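L-ornithine 5-monooxygenase (Pseudomonas aeruginosa, PDB 3S5W) catalyses the FAD- and NADPH-dependent hydroxylation of L-ornithine to N(5)-hydroxyornithine, the first step towards the hydroxamate groups of the siderophore pyoverdin. Local coordinates at residues A[101-104]-A[105-108]; A[192-196]-A[197-201]; A[282-285]-A[286-289]; A[293-296]-A[297-301]. All blocks are in the same frame, centred on the assembly; numbering follows the deposited sequence.

Contact 1. Residues A[101-104]-A[105-108]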
loop_
_atom_site.group_PDB
_atom_site.type_symbol
_atom_site.label_atom_id
_atom_site.label_comp_id
_atom_site.label_asym_id
_atom_site.label_seq_id
_atom_site.Cartn_x
_atom_site.Cartn_y
_atom_site.Cartn_z
ATOM N N TYR A 101 17.455 -13.537 -2.404
ATOM C CA TYR A 101 16.177 -13.043 -1.879
ATOM C C TYR A 101 15.005 -13.190 -2.846
ATOM O O TYR A 101 13.988 -12.569 -2.615
ATOM C CB TYR A 101 16.302 -11.557 -1.427
ATOM C CG TYR A 101 17.452 -11.398 -0.461
ATOM C CD1 TYR A 101 17.478 -12.095 0.736
ATOM C CD2 TYR A 101 18.540 -10.583 -0.789
ATOM C CE1 TYR A 101 18.581 -11.963 1.631
ATOM C CE2 TYR A 101 19.617 -10.432 0.075
ATOM C CZ TYR A 101 19.627 -11.116 1.274
ATOM O OH TYR A 101 20.699 -10.942 2.102
ATOM N N SER A 102 15.158 -13.988 -3.908
ATOM C CA SER A 102 14.030 -14.235 -4.818
ATOM C C SER A 102 12.955 -15.052 -4.095
ATOM O O SER A 102 13.229 -15.777 -3.114
ATOM C CB SER A 102 14.494 -14.965 -6.079
ATOM O OG SER A 102 14.895 -16.292 -5.765
ATOM N N PHE A 103 11.718 -14.934 -4.562
ATOM C CA PHE A 103 10.671 -15.753 -3.997
ATOM C C PHE A 103 10.996 -17.248 -4.225
ATOM O O PHE A 103 10.720 -18.081 -3.363
ATOM C CB PHE A 103 9.308 -15.359 -4.591
ATOM C CG PHE A 103 8.143 -16.003 -3.908
ATOM C CD1 PHE A 103 7.615 -15.466 -2.713
ATOM C CD2 PHE A 103 7.522 -17.127 -4.481
ATOM C CE1 PHE A 103 6.515 -16.068 -2.087
ATOM C CE2 PHE A 103 6.407 -17.723 -3.865
ATOM C CZ PHE A 103 5.899 -17.190 -2.667
ATOM N N VAL A 104 11.599 -17.581 -5.358
ATOM C CA VAL A 104 11.932 -19.003 -5.613
ATOM C C VAL A 104 12.963 -19.491 -4.582
ATOM O O VAL A 104 12.842 -20.588 -4.044
ATOM C CB VAL A 104 12.337 -19.254 -7.068
ATOM C CG1 VAL A 104 12.752 -20.721 -7.306
ATOM C CG2 VAL A 104 11.194 -18.895 -7.994
ATOM N N ASN A 105 13.956 -18.661 -4.280
ATOM C CA ASN A 105 14.951 -19.085 -3.288
ATOM C C ASN A 105 14.350 -19.220 -1.898
ATOM O O ASN A 105 14.647 -20.174 -1.165
ATOM C CB ASN A 105 16.198 -18.212 -3.273
ATOM C CG ASN A 105 17.369 -18.947 -2.620
ATOM O OD1 ASN A 105 17.641 -20.090 -2.971
ATOM N ND2 ASN A 105 18.002 -18.322 -1.634
ATOM N N TYR A 106 13.457 -18.277 -1.560
ATOM C CA TYR A 106 12.704 -18.324 -0.340
ATOM C C TYR A 106 11.981 -19.677 -0.178
ATOM O O TYR A 106 12.070 -20.312 0.885
ATOM C CB TYR A 106 11.737 -17.116 -0.277
ATOM C CG TYR A 106 10.544 -17.369 0.592
ATOM C CD1 TYR A 106 9.317 -17.728 0.034
ATOM C CD2 TYR A 106 10.635 -17.262 1.977
ATOM C CE1 TYR A 106 8.232 -17.996 0.834
ATOM C CE2 TYR A 106 9.530 -17.509 2.791
ATOM C CZ TYR A 106 8.341 -17.871 2.215
ATOM O OH TYR A 106 7.250 -18.124 3.007
ATOM N N LEU A 107 11.294 -20.123 -1.235
ATOM C CA LEU A 107 10.606 -21.427 -1.208
ATOM C C LEU A 107 11.588 -22.580 -1.006
ATOM O O LEU A 107 11.331 -23.492 -0.214
ATOM C CB LEU A 107 9.828 -21.661 -2.517
ATOM C CG LEU A 107 8.631 -20.724 -2.762
ATOM C CD1 LEU A 107 8.125 -21.011 -4.206
ATOM C CD2 LEU A 107 7.554 -20.963 -1.700
ATOM N N HIS A 108 12.702 -22.518 -1.715
ATOM C CA HIS A 108 13.701 -23.574 -1.633
ATOM C C HIS A 108 14.303 -23.656 -0.221
ATOM O O HIS A 108 14.478 -24.732 0.331
ATOM C CB HIS A 108 14.803 -23.341 -2.673
ATOM C CG HIS A 108 15.912 -24.340 -2.581
ATOM N ND1 HIS A 108 15.812 -25.607 -3.116
ATOM C CD2 HIS A 108 17.106 -24.285 -1.958
ATOM C CE1 HIS A 108 16.914 -26.281 -2.849
ATOM N NE2 HIS A 108 17.715 -25.503 -2.146
#
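Phe-103 sets its ring against the side chains of Tyr-106 and Leu-107, one turn further along the helix. CD1 of Tyr-106 lies over one face of the Phe-103 ring, off towards the rim, 3.9 Å from Phe-103 CE1. The two side chains lie side by side, pointing the same way, and their ring planes make 40°, an oblique pair. Leu-107 brings CD1 to 3.7 Å from CE2 of Phe-103. CG of Phe-103 is anti to the backbone N (chi1 -171°), which carries the ring along the helix to both partners. This is the buried, close-packed side. Helix 126-137 closes over it, with Glu-128 touching all three side chains and Tyr-132 meeting the Phe-103 ring edge-to-face. The Tyr-106 hydroxyl is bonded to Asp-131 and Arg-112. The other side is looser. Val-104 and Asn-105 are partly exposed there, and His-108 is exposed and meets Val-104 O mainly through its CB. Asn-105 ND2 bonds to Pro-100 O. At the start of the helix, OG of Ser-102 accepts from Asn-105 N at 2.9 Å. Its chi1 of 68° turns the hydroxyl towards the backbone N-H of Asn-105. Tyr-106 N bonds to Ser-102 O at 3.0 Å. This is a classic serine N-cap, opening helix 103-109.

Contact 2. Residues A[192-196]-A[197-201]. With NAP (NADP nicotinamide-adenine-dinucleotide phosphate), chain F.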
loop_
_atom_site.group_PDB
_atom_site.type_symbol
_atom_site.label_atom_id
_atom_site.label_comp_id
_atom_site.label_asym_id
_atom_site.label_seq_id
_atom_site.Cartn_x
_atom_site.Cartn_y
_atom_site.Cartn_z
ATOM N N PRO A 192 -5.143 5.724 4.925
ATOM C CA PRO A 192 -6.518 5.324 4.662
ATOM C C PRO A 192 -7.366 6.516 4.178
ATOM O O PRO A 192 -7.361 7.579 4.806
ATOM C CB PRO A 192 -7.009 4.837 6.033
ATOM C CG PRO A 192 -5.745 4.348 6.742
ATOM C CD PRO A 192 -4.646 5.243 6.235
ATOM N N ARG A 193 -8.056 6.339 3.052
ATOM C CA ARG A 193 -8.990 7.357 2.565
ATOM C C ARG A 193 -10.337 7.212 3.265
ATOM O O ARG A 193 -10.948 6.141 3.225
ATOM C CB ARG A 193 -9.180 7.219 1.052
ATOM C CG ARG A 193 -10.155 8.244 0.456
ATOM C CD ARG A 193 -10.514 7.925 -0.987
ATOM N NE ARG A 193 -9.410 8.213 -1.888
ATOM C CZ ARG A 193 -8.887 7.340 -2.742
ATOM N NH1 ARG A 193 -9.334 6.085 -2.815
ATOM N NH2 ARG A 193 -7.894 7.732 -3.521
ATOM N N ILE A 194 -10.821 8.291 3.884
ATOM C CA ILE A 194 -12.083 8.272 4.628
ATOM C C ILE A 194 -13.048 9.220 3.903
ATOM O O ILE A 194 -12.734 10.418 3.811
ATOM C CB ILE A 194 -11.865 8.784 6.096
ATOM C CG1 ILE A 194 -10.726 8.016 6.794
ATOM C CG2 ILE A 194 -13.172 8.715 6.924
ATOM C CD1 ILE A 194 -10.935 6.486 6.914
ATOM N N PRO A 195 -14.198 8.711 3.383
ATOM C CA PRO A 195 -15.163 9.668 2.785
ATOM C C PRO A 195 -15.599 10.697 3.846
ATOM O O PRO A 195 -15.697 10.362 5.033
ATOM C CB PRO A 195 -16.355 8.792 2.404
ATOM C CG PRO A 195 -15.742 7.420 2.175
ATOM C CD PRO A 195 -14.719 7.335 3.328
ATOM N N GLN A 196 -15.864 11.930 3.418
ATOM C CA GLN A 196 -16.095 13.002 4.385
ATOM C C GLN A 196 -17.229 12.704 5.351
ATOM O O GLN A 196 -17.133 13.007 6.544
ATOM C CB GLN A 196 -16.240 14.373 3.706
ATOM C CG GLN A 196 -16.178 15.564 4.728
ATOM C CD GLN A 196 -17.485 15.705 5.508
ATOM O OE1 GLN A 196 -18.550 15.343 5.002
ATOM N NE2 GLN A 196 -17.414 16.242 6.737
ATOM N N VAL A 197 -18.293 12.106 4.843
ATOM C CA VAL A 197 -19.467 11.761 5.662
ATOM C C VAL A 197 -19.127 10.902 6.897
ATOM O O VAL A 197 -19.894 10.867 7.858
ATOM C CB VAL A 197 -20.636 11.140 4.805
ATOM C CG1 VAL A 197 -20.308 9.718 4.241
ATOM C CG2 VAL A 197 -21.952 11.140 5.582
ATOM N N PHE A 198 -18.011 10.181 6.847
ATOM C CA PHE A 198 -17.650 9.334 7.979
ATOM C C PHE A 198 -16.657 9.982 8.914
ATOM O O PHE A 198 -16.341 9.387 9.941
ATOM C CB PHE A 198 -17.113 7.978 7.503
ATOM C CG PHE A 198 -18.177 7.127 6.928
ATOM C CD1 PHE A 198 -19.052 6.450 7.768
ATOM C CD2 PHE A 198 -18.332 7.040 5.559
ATOM C CE1 PHE A 198 -20.066 5.685 7.259
ATOM C CE2 PHE A 198 -19.334 6.262 5.020
ATOM C CZ PHE A 198 -20.213 5.582 5.881
ATOM N N ARG A 199 -16.155 11.179 8.590
ATOM C CA ARG A 199 -15.100 11.823 9.410
ATOM C C ARG A 199 -15.534 12.145 10.846
ATOM O O ARG A 199 -14.732 12.040 11.806
ATOM C CB ARG A 199 -14.516 13.042 8.682
ATOM C CG ARG A 199 -13.691 12.611 7.472
ATOM C CD ARG A 199 -13.331 13.712 6.517
ATOM N NE ARG A 199 -12.917 13.143 5.225
ATOM C CZ ARG A 199 -12.513 13.853 4.185
ATOM N NH1 ARG A 199 -12.447 15.180 4.258
ATOM N NH2 ARG A 199 -12.169 13.235 3.070
ATOM N N ALA A 200 -16.807 12.515 10.993
ATOM C CA ALA A 200 -17.422 12.811 12.306
ATOM C C ALA A 200 -17.490 11.579 13.204
ATOM O O ALA A 200 -17.670 11.695 14.416
ATOM C CB ALA A 200 -18.798 13.370 12.142
ATOM N N LEU A 201 -17.365 10.398 12.602
ATOM C CA LEU A 201 -17.488 9.153 13.340
ATOM C C LEU A 201 -16.130 8.573 13.711
ATOM O O LEU A 201 -16.071 7.439 14.224
ATOM C CB LEU A 201 -18.356 8.131 12.564
ATOM C CG LEU A 201 -19.877 8.315 12.621
ATOM C CD1 LEU A 201 -20.608 7.641 11.453
ATOM C CD2 LEU A 201 -20.410 7.764 13.934
HETATM P PA NAP F . -9.465 1.348 -4.722
HETATM O O1A NAP F . -9.258 0.542 -5.930
HETATM O O2A NAP F . -8.970 2.708 -4.810
HETATM O O5B NAP F . -10.997 1.197 -4.340
HETATM C C5B NAP F . -11.563 2.229 -3.622
HETATM C C4B NAP F . -13.042 1.904 -3.620
HETATM O O4B NAP F . -13.577 2.806 -2.694
HETATM C C3B NAP F . -13.674 2.186 -4.990
HETATM O O3B NAP F . -14.768 1.285 -5.099
HETATM C C2B NAP F . -14.173 3.625 -4.771
HETATM O O2B NAP F . -15.330 3.886 -5.512
HETATM C C1B NAP F . -14.568 3.613 -3.274
HETATM N N9A NAP F . -14.556 4.988 -2.749
HETATM C C8A NAP F . -13.469 5.831 -2.650
HETATM N N7A NAP F . -13.868 7.015 -2.132
HETATM C C5A NAP F . -15.194 6.943 -1.928
HETATM C C6A NAP F . -16.119 7.870 -1.443
HETATM N N6A NAP F . -15.730 9.093 -1.105
HETATM N N1A NAP F . -17.428 7.501 -1.353
HETATM C C2A NAP F . -17.865 6.254 -1.709
HETATM N N3A NAP F . -16.953 5.326 -2.194
HETATM C C4A NAP F . -15.648 5.679 -2.314
HETATM O O3 NAP F . -8.870 0.610 -3.414
HETATM P PN NAP F . -8.742 -0.953 -2.952
HETATM O O1N NAP F . -8.227 -0.900 -1.543
HETATM O O2N NAP F . -9.988 -1.746 -3.209
HETATM O O5D NAP F . -7.548 -1.345 -3.958
HETATM C C5D NAP F . -7.381 -2.480 -4.780
HETATM C C4D NAP F . -5.863 -2.620 -4.730
HETATM O O4D NAP F . -5.355 -3.924 -4.822
HETATM C C3D NAP F . -5.041 -1.879 -5.772
HETATM O O3D NAP F . -5.231 -0.486 -5.703
HETATM C C2D NAP F . -3.643 -2.388 -5.386
HETATM O O2D NAP F . -2.908 -1.602 -4.457
HETATM C C1D NAP F . -3.944 -3.754 -4.756
HETATM P P2B NAP F . -15.344 4.745 -6.886
HETATM O O1X NAP F . -16.818 5.113 -6.986
HETATM O O2X NAP F . -14.852 3.755 -7.924
HETATM O O3X NAP F . -14.396 5.910 -6.747
#
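The adenine end of the NADP pocket is lined by Arg-193 and Pro-195, and the chain turns sharply just after them. The Pro-195 ring lies against the adenine, with CB 3.6 Å from N6A of NADP. Arg-193 passes the same base with its aliphatic part, CD being 3.7 Å from N7A. Its guanidinium then presents an edge to the pyrophosphate, but NH1 is still 3.9 Å from O2A. A bend at chi3 (-73°) turns the group that way.

Beyond the pocket, in one of its two modelled conformers, Arg-199 grips the carbonyl of Ile-194. NH2 and NE both donate to Ile-194 O, at 3.0 and 3.1 Å respectively. The oxygen lies in the guanidinium plane. NH2 comes nearly along the C=O axis, whereas NE sits above the carbonyl plane. The Arg-199 chain is extended from CG to NE, and Gln-196 CA lies over one face of the guanidinium, near its rim. In this conformer the pair of hydrogen bonds to one oxygen fixes the rotation of the group.

The turn itself is closed by two backbone bonds: Phe-198 N to Pro-195 O at 2.9 Å, and Arg-199 N to Gln-196 O at the same length. Pro-195 CB also meets the edge of the Phe-198 ring, and Ile-194 CG2 packs on Phe-198 CB.

The loop joins strands 191-192 and 207-209. Phe-198 packs on Val-207, on Val-369 and Leu-371 of strand 368-371, and on Ala-342 of strand 337-345. Arg-193 is tied by its backbone to Gly-374.

Contact 3. Residues A[282-285]-A[286-289]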
loop_
_atom_site.group_PDB
_atom_site.type_symbol
_atom_site.label_atom_id
_atom_site.label_comp_id
_atom_site.label_asym_id
_atom_site.label_seq_id
_atom_site.Cartn_x
_atom_site.Cartn_y
_atom_site.Cartn_z
ATOM N N THR A 282 8.117 3.250 -17.182
ATOM C CA THR A 282 8.477 4.329 -16.228
ATOM C C THR A 282 9.112 5.487 -17.011
ATOM O O THR A 282 8.711 6.650 -16.851
ATOM C CB THR A 282 9.379 3.836 -15.081
ATOM O OG1 THR A 282 8.750 2.732 -14.419
ATOM C CG2 THR A 282 9.663 4.986 -14.023
ATOM N N ASP A 283 10.073 5.151 -17.869
ATOM C CA ASP A 283 10.786 6.126 -18.718
ATOM C C ASP A 283 9.827 6.828 -19.659
ATOM O O ASP A 283 9.901 8.056 -19.863
ATOM C CB ASP A 283 11.868 5.424 -19.550
ATOM C CG ASP A 283 13.126 5.138 -18.759
ATOM O OD1 ASP A 283 13.875 4.226 -19.169
ATOM O OD2 ASP A 283 13.388 5.815 -17.728
ATOM N N LEU A 284 8.898 6.051 -20.224
ATOM C CA LEU A 284 7.956 6.577 -21.188
ATOM C C LEU A 284 7.035 7.647 -20.562
ATOM O O LEU A 284 6.938 8.749 -21.078
ATOM C CB LEU A 284 7.139 5.427 -21.797
ATOM C CG LEU A 284 6.149 5.697 -22.945
ATOM C CD1 LEU A 284 4.855 6.297 -22.469
ATOM C CD2 LEU A 284 6.790 6.549 -24.052
ATOM N N ILE A 285 6.355 7.311 -19.467
ATOM C CA ILE A 285 5.451 8.275 -18.852
ATOM C C ILE A 285 6.196 9.515 -18.326
ATOM O O ILE A 285 5.720 10.646 -18.491
ATOM C CB ILE A 285 4.493 7.651 -17.785
ATOM C CG1 ILE A 285 3.397 8.665 -17.385
ATOM C CG2 ILE A 285 5.268 7.054 -16.595
ATOM C CD1 ILE A 285 2.184 8.051 -16.664
ATOM N N TYR A 286 7.365 9.289 -17.727
ATOM C CA TYR A 286 8.193 10.402 -17.256
ATOM C C TYR A 286 8.591 11.391 -18.381
ATOM O O TYR A 286 8.623 12.596 -18.161
ATOM C CB TYR A 286 9.438 9.908 -16.540
ATOM C CG TYR A 286 10.018 11.023 -15.693
ATOM C CD1 TYR A 286 11.019 11.875 -16.205
ATOM C CD2 TYR A 286 9.508 11.281 -14.409
ATOM C CE1 TYR A 286 11.522 12.935 -15.430
ATOM C CE2 TYR A 286 10.005 12.332 -13.634
ATOM C CZ TYR A 286 11.009 13.156 -14.152
ATOM O OH TYR A 286 11.493 14.192 -13.369
ATOM N N SER A 287 8.884 10.865 -19.567
ATOM C CA SER A 287 9.170 11.670 -20.772
ATOM C C SER A 287 7.982 12.493 -21.304
ATOM O O SER A 287 8.183 13.441 -22.085
ATOM C CB SER A 287 9.721 10.776 -21.890
ATOM O OG SER A 287 8.670 10.083 -22.563
ATOM N N ARG A 288 6.754 12.151 -20.903
ATOM C CA ARG A 288 5.566 12.810 -21.460
ATOM C C ARG A 288 5.238 14.105 -20.754
ATOM O O ARG A 288 5.586 14.281 -19.594
ATOM C CB ARG A 288 4.329 11.901 -21.449
ATOM C CG ARG A 288 4.451 10.663 -22.312
ATOM C CD ARG A 288 5.027 10.971 -23.679
ATOM N NE ARG A 288 4.760 9.892 -24.614
ATOM C CZ ARG A 288 5.598 9.496 -25.563
ATOM N NH1 ARG A 288 6.791 10.073 -25.693
ATOM N NH2 ARG A 288 5.257 8.494 -26.366
ATOM N N GLU A 289 4.571 15.005 -21.472
ATOM C CA GLU A 289 4.087 16.248 -20.872
ATOM C C GLU A 289 2.899 15.937 -19.975
ATOM O O GLU A 289 2.298 14.862 -20.086
ATOM C CB GLU A 289 3.729 17.267 -21.947
ATOM C CG GLU A 289 4.897 17.504 -22.875
ATOM C CD GLU A 289 4.897 18.878 -23.487
ATOM O OE1 GLU A 289 5.798 19.665 -23.110
ATOM O OE2 GLU A 289 4.013 19.170 -24.333
#
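Ser-287 and Leu-284 are joined by a short hydrogen bond. OG of Ser-287 donates to Leu-284 O at 2.6 Å. With chi1 at 80°, the hydroxyl folds back onto the carbonyl one turn earlier. The donor lies only moderately off the carbonyl plane.

Backbone bonds make up the second group. Tyr-286 N to Thr-282 O (3.1 Å) and Ser-287 N to Asp-283 O (3.0 Å) continue the alpha-helical pattern. Then the spacing changes. Arg-288 N bonds to Ile-285 O, three residues back, at 3.0 Å. It approaches from well above the carbonyl plane, with a C=O...N angle of 115°.

Van der Waals contact links Leu-284 and Arg-288. CD2 of Leu-284 lies over one face of the guanidinium, near its rim, 3.4 Å from NH2. The Arg-288 chain bends at chi2 (-45°), which lays the group across the leucine.

The polar ends of Asp-283 and Tyr-286 have partners in other parts of the chain. Asp-283 forms a salt bridge with Arg-398. Tyr-286 bonds through OH to Ile-396 O, and its ring takes a cation-pi contact from Arg-293.

The change from bonds four residues back to a bond three residues back is typical of a helix C-terminus, here that of helix 279-287, just before Glu-289, at the N-cap position of helix 290-299.

Contact 4. Residues A[293-296]-A[297-301]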
loop_
_atom_site.group_PDB
_atom_site.type_symbol
_atom_site.label_atom_id
_atom_site.label_comp_id
_atom_site.label_asym_id
_atom_site.label_seq_id
_atom_site.Cartn_x
_atom_site.Cartn_y
_atom_site.Cartn_z
ATOM N N ARG A 293 0.558 12.527 -19.674
ATOM C CA ARG A 293 0.680 11.664 -18.470
ATOM C C ARG A 293 -0.687 11.400 -17.839
ATOM O O ARG A 293 -1.007 10.252 -17.507
ATOM C CB ARG A 293 1.588 12.300 -17.400
ATOM C CG ARG A 293 3.072 12.421 -17.723
ATOM C CD ARG A 293 3.743 13.132 -16.551
ATOM N NE ARG A 293 5.194 13.243 -16.658
ATOM C CZ ARG A 293 5.949 13.901 -15.771
ATOM N NH1 ARG A 293 5.378 14.506 -14.737
ATOM N NH2 ARG A 293 7.262 13.958 -15.924
ATOM N N GLU A 294 -1.491 12.459 -17.659
ATOM C CA GLU A 294 -2.812 12.308 -17.056
ATOM C C GLU A 294 -3.782 11.491 -17.910
ATOM O O GLU A 294 -4.616 10.762 -17.366
ATOM C CB GLU A 294 -3.400 13.675 -16.678
ATOM C CG GLU A 294 -2.589 14.314 -15.520
ATOM C CD GLU A 294 -2.712 15.826 -15.456
ATOM O OE1 GLU A 294 -3.698 16.353 -16.010
ATOM O OE2 GLU A 294 -1.821 16.492 -14.843
ATOM N N ARG A 295 -3.679 11.632 -19.230
ATOM C CA ARG A 295 -4.462 10.840 -20.189
ATOM C C ARG A 295 -4.128 9.325 -20.079
ATOM O O ARG A 295 -5.041 8.487 -19.994
ATOM C CB ARG A 295 -4.237 11.332 -21.640
ATOM C CG ARG A 295 -5.303 10.813 -22.632
ATOM C CD ARG A 295 -4.877 10.815 -24.110
ATOM N NE ARG A 295 -3.651 10.059 -24.406
ATOM C CZ ARG A 295 -3.526 8.724 -24.438
ATOM N NH1 ARG A 295 -4.542 7.919 -24.145
ATOM N NH2 ARG A 295 -2.350 8.193 -24.740
ATOM N N LEU A 296 -2.839 8.997 -20.111
ATOM C CA LEU A 296 -2.369 7.603 -19.919
ATOM C C LEU A 296 -2.887 7.014 -18.611
ATOM O O LEU A 296 -3.403 5.889 -18.591
ATOM C CB LEU A 296 -0.841 7.508 -19.988
ATOM C CG LEU A 296 -0.172 7.709 -21.360
ATOM C CD1 LEU A 296 1.298 8.117 -21.176
ATOM C CD2 LEU A 296 -0.326 6.458 -22.275
ATOM N N LEU A 297 -2.818 7.793 -17.532
ATOM C CA LEU A 297 -3.280 7.285 -16.225
ATOM C C LEU A 297 -4.777 7.039 -16.187
ATOM O O LEU A 297 -5.224 6.055 -15.580
ATOM C CB LEU A 297 -2.805 8.180 -15.065
ATOM C CG LEU A 297 -1.285 8.160 -14.870
ATOM C CD1 LEU A 297 -0.801 9.377 -14.053
ATOM C CD2 LEU A 297 -0.808 6.856 -14.216
ATOM N N ARG A 298 -5.556 7.935 -16.816
ATOM C CA ARG A 298 -6.990 7.746 -16.974
ATOM C C ARG A 298 -7.285 6.491 -17.831
ATOM O O ARG A 298 -8.136 5.665 -17.454
ATOM C CB ARG A 298 -7.587 8.985 -17.648
ATOM C CG ARG A 298 -9.059 9.280 -17.367
ATOM C CD ARG A 298 -9.318 10.829 -17.332
ATOM N NE ARG A 298 -8.764 11.510 -18.513
ATOM C CZ ARG A 298 -7.867 12.501 -18.501
ATOM N NH1 ARG A 298 -7.404 13.005 -17.360
ATOM N NH2 ARG A 298 -7.437 12.996 -19.649
ATOM N N GLU A 299 -6.595 6.363 -18.973
ATOM C CA GLU A 299 -6.816 5.222 -19.885
ATOM C C GLU A 299 -6.644 3.867 -19.176
ATOM O O GLU A 299 -7.373 2.920 -19.435
ATOM C CB GLU A 299 -5.864 5.283 -21.088
ATOM C CG GLU A 299 -6.173 4.212 -22.191
ATOM C CD GLU A 299 -5.150 4.178 -23.346
ATOM O OE1 GLU A 299 -4.380 5.152 -23.518
ATOM O OE2 GLU A 299 -5.098 3.157 -24.095
ATOM N N TYR A 300 -5.629 3.776 -18.324
ATOM C CA TYR A 300 -5.253 2.503 -17.689
ATOM C C TYR A 300 -5.660 2.428 -16.215
ATOM O O TYR A 300 -5.142 1.600 -15.468
ATOM C CB TYR A 300 -3.743 2.285 -17.849
ATOM C CG TYR A 300 -3.329 1.930 -19.272
ATOM C CD1 TYR A 300 -3.354 0.603 -19.706
ATOM C CD2 TYR A 300 -2.922 2.922 -20.178
ATOM C CE1 TYR A 300 -2.994 0.257 -21.004
ATOM C CE2 TYR A 300 -2.538 2.585 -21.482
ATOM C CZ TYR A 300 -2.580 1.249 -21.888
ATOM O OH TYR A 300 -2.207 0.882 -23.167
ATOM N N HIS A 301 -6.576 3.304 -15.804
ATOM C CA HIS A 301 -7.034 3.358 -14.415
ATOM C C HIS A 301 -7.543 1.985 -13.943
ATOM O O HIS A 301 -7.286 1.589 -12.799
ATOM C CB HIS A 301 -8.151 4.405 -14.266
ATOM C CG HIS A 301 -8.406 4.845 -12.854
ATOM N ND1 HIS A 301 -9.611 4.633 -12.208
ATOM C CD2 HIS A 301 -7.631 5.533 -11.982
ATOM C CE1 HIS A 301 -9.559 5.154 -10.994
ATOM N NE2 HIS A 301 -8.368 5.699 -10.832
#
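Arg-295 NH1 donates to Glu-299 OE1 at 2.8 Å, with an N-H...O angle of 157°. The oxygen lies at the edge of the guanidinium, near its plane. NH1 meets OE1 from above the carboxylate plane. The two side chains run side by side, with their flat groups turned 40° apart. A bend at chi3 (56°) in Arg-295 swings the guanidinium towards the glutamate, whose own chain is extended. A second charge, Glu-292, holds NE of the same arginine.

This is an i to i+4 salt bridge on the exposed side of helix 290-299. In the backbone, Glu-299 N bonds to Arg-295 O, also at 2.8 Å, so the same two residues are linked twice.

Arg-298 folds back along the helix through bends at chi2 and chi3. One face of its guanidinium lies over Glu-294 O and Arg-295 CA. The carboxylate of Glu-294 bonds instead to His-290, and its OE1 stays 5.2 Å from Arg-298 NH1.

At the end of the helix, Tyr-300 N bonds to Leu-296 O at 3.1 Å. The same oxygen lies at the edge of the tyrosine ring, 3.4 Å from CD2. Tyr-300 also touches Val-276, a substrate-binding residue.

Contacts 3 and 4 lie on successive helices, with centres 12 Å apart, and they touch. Arg-293 of contact 4 reaches back to contact 3, where NH2 is 3.0 Å from Tyr-286 O and NE 3.2 Å from Ile-285 O, both probable hydrogen bonds. Ile-285 also packs on Leu-297. Both contacts lie near the substrate site: the side chains of Thr-282 and Tyr-300 are each about 10 Å from the bound hydroxyornithine. Contact 2 touches NADP directly. Its nearest atoms are about 8 Å from those of contact 4. Contact 1 lies across the chain's centre from contact 2, centres 40 Å apart, with the Phe-103 side chain about 11 Å from FAD.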